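Local structure of haloacid dehalogenase domain protein hydrolase (Planctomyces limnophilus, 4OVY) at residues N43-W48 with W171-Y176. The protein is probably a hydrolase of the haloacid dehalogenase superfamily, a putative phosphatase whose metal site holds a calcium ion here. Numbering follows the deposited sequence.
Sequences NDGTLW and WAKEVY. With CA (calcium ion), chain J; EDO (1,2-ethanediol), chain H.
The metal-binding loop that follows strand 38-41, whose sequence fits the DxDx(T/V) pattern of haloacid dehalogenase enzymes, rests its Asn43, Leu47 and Trp48 on two aromatic residues, Trp171 and Tyr176, of the short helix 172-176 and its N-cap. Tyr176 reaches in with its hydroxyl leading: OH gives a weak hydrogen bond to OD1 of Asn43 (2.7 Å), whose amide plane stands nearly upright to the phenol ring. The same OH sits over one face of the Trp48 indole, near its rim. Leu47 closes on the phenol from another side, its CD1 centred above the ring in a CH-pi contact, 3.8 Å from the centroid, while CB lies 3.6 Å from CZ of Tyr176; Val175 CG1 lies over the opposite face, toward its rim. With chi1 at 75°, CG of Trp48 lies between the backbone N and the carbonyl carbon, which turns the far end of the indole to Trp171: CH2 of Trp48 comes to 3.3 Å from CZ2 of Trp171, the six-membered rings meeting obliquely with planes 32° apart. NE1 of Trp171 is hydrogen-bonded to Phe167 O. At the other end, NE1 of Trp48 donates, nearly in the ring plane, to the anti lone pair of Asp44 OD1 (2.8 Å). A leucine in place of Trp48 would probably leave this carboxylate oxygen without its indole donor and open a gap beside Trp171. Backbone bonds from Thr46 N and Leu47 N to Asn43 O curl the loop, and Asp44 O binds the calcium ion at 2.5 Å, beside Asp42 and Asn234. Such a tight turn after a central parallel strand, the second Asp of the motif binding metal by its backbone O, is typical of the Rossmann-like haloacid dehalogenase core.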
ATOM      1  N   ASN A  43      -0.684  10.399  12.622  1.00 20.51           N
ATOM      2  CA  ASN A  43       0.293  11.485  12.521  1.00 21.21           C
ATOM      3  C   ASN A  43      -0.113  12.699  13.367  1.00 20.20           C
ATOM      4  O   ASN A  43       0.467  12.948  14.423  1.00 19.13           O
ATOM      5  CB  ASN A  43       0.501  11.887  11.051  1.00 20.60           C
ATOM      6  CG  ASN A  43       1.627  12.900  10.873  1.00 21.69           C
ATOM      7  OD1 ASN A  43       2.628  12.877  11.596  1.00 21.50           O
ATOM      8  ND2 ASN A  43       1.468  13.793   9.906  1.00 20.53           N
ATOM      9  N   ASP A  44      -1.124  13.437  12.910  1.00 21.03           N
ATOM     10  CA  ASP A  44      -1.593  14.639  13.616  1.00 20.49           C
ATOM     11  C   ASP A  44      -1.927  14.306  15.072  1.00 19.43           C
ATOM     12  O   ASP A  44      -2.752  13.449  15.324  1.00 22.21           O
ATOM     13  CB  ASP A  44      -2.851  15.204  12.949  1.00 20.45           C
ATOM     14  CG  ASP A  44      -2.618  15.674  11.522  1.00 24.17           C
ATOM     15  OD1 ASP A  44      -1.492  16.089  11.170  1.00 25.35           O
ATOM     16  OD2 ASP A  44      -3.591  15.640  10.746  1.00 30.67           O
ATOM     17  N   GLY A  45      -1.273  14.972  16.019  1.00 18.53           N
ATOM     18  CA  GLY A  45      -1.566  14.801  17.438  1.00 18.83           C
ATOM     19  C   GLY A  45      -0.939  13.574  18.077  1.00 18.30           C
ATOM     20  O   GLY A  45      -1.047  13.385  19.289  1.00 18.70           O
ATOM     21  N   THR A  46      -0.297  12.736  17.263  1.00 16.59           N
ATOM     22  CA  THR A  46       0.327  11.508  17.734  1.00 17.99           C
ATOM     23  C   THR A  46       1.850  11.592  17.552  1.00 19.70           C
ATOM     24  O   THR A  46       2.596  11.308  18.488  1.00 20.34           O
ATOM     25  CB  THR A  46      -0.262  10.293  16.998  1.00 18.03           C
ATOM     26  OG1 THR A  46      -1.632  10.126  17.389  1.00 19.48           O
ATOM     27  CG2 THR A  46       0.505   9.016  17.321  1.00 17.98           C
ATOM     28  N   LEU A  47       2.293  11.972  16.353  1.00 19.31           N
ATOM     29  CA  LEU A  47       3.715  12.161  16.042  1.00 19.25           C
ATOM     30  C   LEU A  47       4.136  13.632  16.033  1.00 19.50           C
ATOM     31  O   LEU A  47       5.317  13.943  16.203  1.00 19.65           O
ATOM     32  CB  LEU A  47       4.044  11.543  14.682  1.00 19.66           C
ATOM     33  CG  LEU A  47       3.893  10.024  14.551  1.00 19.81           C
ATOM     34  CD1 LEU A  47       4.254   9.548  13.154  1.00 18.83           C
ATOM     35  CD2 LEU A  47       4.757   9.305  15.583  1.00 20.09           C
ATOM     36  N   TRP A  48       3.186  14.534  15.793  1.00 19.28           N
ATOM     37  CA  TRP A  48       3.476  15.961  15.759  1.00 20.04           C
ATOM     38  C   TRP A  48       2.260  16.800  16.137  1.00 19.58           C
ATOM     39  O   TRP A  48       1.157  16.281  16.287  1.00 19.34           O
ATOM     40  CB  TRP A  48       4.041  16.367  14.392  1.00 19.39           C
ATOM     41  CG  TRP A  48       3.062  16.462  13.255  1.00 19.80           C
ATOM     42  CD1 TRP A  48       1.809  15.917  13.181  1.00 19.05           C
ATOM     43  CD2 TRP A  48       3.283  17.118  11.999  1.00 19.90           C
ATOM     44  NE1 TRP A  48       1.238  16.211  11.970  1.00 20.20           N
ATOM     45  CE2 TRP A  48       2.123  16.940  11.224  1.00 19.49           C
ATOM     46  CE3 TRP A  48       4.354  17.834  11.454  1.00 19.96           C
ATOM     47  CZ2 TRP A  48       2.000  17.457   9.942  1.00 20.92           C
ATOM     48  CZ3 TRP A  48       4.225  18.351  10.176  1.00 20.39           C
ATOM     49  CH2 TRP A  48       3.058  18.164   9.438  1.00 20.79           C
ATOM     50  N   TRP A 171       8.048  14.470   3.049  1.00 20.65           N
ATOM     51  CA  TRP A 171       8.969  14.735   4.164  1.00 20.17           C
ATOM     52  C   TRP A 171       9.032  13.641   5.243  1.00 19.68           C
ATOM     53  O   TRP A 171       9.909  13.687   6.116  1.00 19.81           O
ATOM     54  CB  TRP A 171       8.613  16.081   4.811  1.00 20.06           C
ATOM     55  CG  TRP A 171       7.172  16.197   5.200  1.00 20.81           C
ATOM     56  CD1 TRP A 171       6.148  16.678   4.428  1.00 22.62           C
ATOM     57  CD2 TRP A 171       6.590  15.813   6.441  1.00 20.78           C
ATOM     58  NE1 TRP A 171       4.962  16.616   5.117  1.00 22.61           N
ATOM     59  CE2 TRP A 171       5.202  16.086   6.357  1.00 22.60           C
ATOM     60  CE3 TRP A 171       7.099  15.260   7.618  1.00 22.12           C
ATOM     61  CZ2 TRP A 171       4.326  15.831   7.410  1.00 21.73           C
ATOM     62  CZ3 TRP A 171       6.224  15.007   8.668  1.00 23.39           C
ATOM     63  CH2 TRP A 171       4.855  15.292   8.556  1.00 23.50           C
ATOM     64  N   ALA A 172       8.130  12.663   5.190  1.00 18.17           N
ATOM     65  CA  ALA A 172       8.012  11.670   6.274  1.00 20.14           C
ATOM     66  C   ALA A 172       9.255  10.784   6.426  1.00 19.93           C
ATOM     67  O   ALA A 172       9.579  10.342   7.540  1.00 19.99           O
ATOM     68  CB  ALA A 172       6.759  10.810   6.086  1.00 20.75           C
ATOM     69  N   LYS A 173       9.955  10.522   5.323  1.00 19.53           N
ATOM     70  CA  LYS A 173      11.152   9.689   5.397  1.00 22.17           C
ATOM     71  C   LYS A 173      12.253  10.423   6.140  1.00 22.80           C
ATOM     72  O   LYS A 173      12.851   9.857   7.053  1.00 23.37           O
ATOM     73  CB  LYS A 173      11.643   9.258   4.024  1.00 25.16           C
ATOM     74  CG  LYS A 173      12.593   8.071   4.086  1.00 31.63           C
ATOM     75  CD  LYS A 173      13.215   7.814   2.725  1.00 41.65           C
ATOM     76  CE  LYS A 173      14.478   8.634   2.520  1.00 44.42           C
ATOM     77  NZ  LYS A 173      15.679   7.882   2.980  1.00 44.46           N
ATOM     78  N   GLU A 174      12.511  11.675   5.761  1.00 23.57           N
ATOM     79  CA  GLU A 174      13.534  12.475   6.441  1.00 26.01           C
ATOM     80  C   GLU A 174      13.207  12.690   7.917  1.00 23.74           C
ATOM     81  O   GLU A 174      14.089  12.611   8.772  1.00 25.79           O
ATOM     82  CB  GLU A 174      13.697  13.840   5.773  1.00 31.91           C
ATOM     83  CG  GLU A 174      14.812  14.699   6.369  1.00 39.61           C
ATOM     84  CD  GLU A 174      14.617  16.198   6.149  1.00 53.33           C
ATOM     85  OE1 GLU A 174      13.882  16.592   5.210  1.00 64.07           O
ATOM     86  OE2 GLU A 174      15.204  16.991   6.923  1.00 71.75           O
ATOM     87  N   VAL A 175      11.944  12.978   8.208  1.00 20.47           N
ATOM     88  CA  VAL A 175      11.545  13.433   9.539  1.00 21.00           C
ATOM     89  C   VAL A 175      11.289  12.272  10.495  1.00 19.77           C
ATOM     90  O   VAL A 175      11.756  12.303  11.635  1.00 21.18           O
ATOM     91  CB  VAL A 175      10.309  14.360   9.457  1.00 22.31           C
ATOM     92  CG1 VAL A 175       9.785  14.708  10.843  1.00 23.09           C
ATOM     93  CG2 VAL A 175      10.661  15.632   8.686  1.00 21.86           C
ATOM     94  N   TYR A 176      10.556  11.262  10.028  1.00 19.55           N
ATOM     95  CA  TYR A 176      10.161  10.114  10.858  1.00 19.10           C
ATOM     96  C   TYR A 176      10.907   8.822  10.543  1.00 19.19           C
ATOM     97  O   TYR A 176      10.780   7.845  11.289  1.00 19.70           O
ATOM     98  CB  TYR A 176       8.660   9.816  10.682  1.00 18.26           C
ATOM     99  CG  TYR A 176       7.718  10.908  11.128  1.00 19.11           C
ATOM    100  CD1 TYR A 176       7.883  11.552  12.351  1.00 19.05           C
ATOM    101  CD2 TYR A 176       6.622  11.269  10.343  1.00 19.45           C
ATOM    102  CE1 TYR A 176       7.002  12.537  12.768  1.00 20.26           C
ATOM    103  CE2 TYR A 176       5.736  12.256  10.752  1.00 19.21           C
ATOM    104  CZ  TYR A 176       5.927  12.885  11.963  1.00 19.59           C
ATOM    105  OH  TYR A 176       5.052  13.857  12.379  1.00 19.93           O
TER
HETATM  106 CA    CA J 409      -4.965  12.377  15.441  1.00 55.54          CA
HETATM  107  C1  EDO H 407      -6.498  14.997   9.915  1.00 45.13           C
HETATM  108  O1  EDO H 407      -5.753  14.267  10.903  1.00 39.85           O
HETATM  109  C2  EDO H 407      -7.989  14.725  10.072  1.00 47.62           C
HETATM  110  O2  EDO H 407      -8.210  13.333  10.332  1.00 49.82           O
HETATM  111  O   HOH W   1      -7.041  10.614  14.721  1.00 53.20           O
HETATM  112  O   HOH W   2      -6.185  14.060  15.243  1.00 35.48           O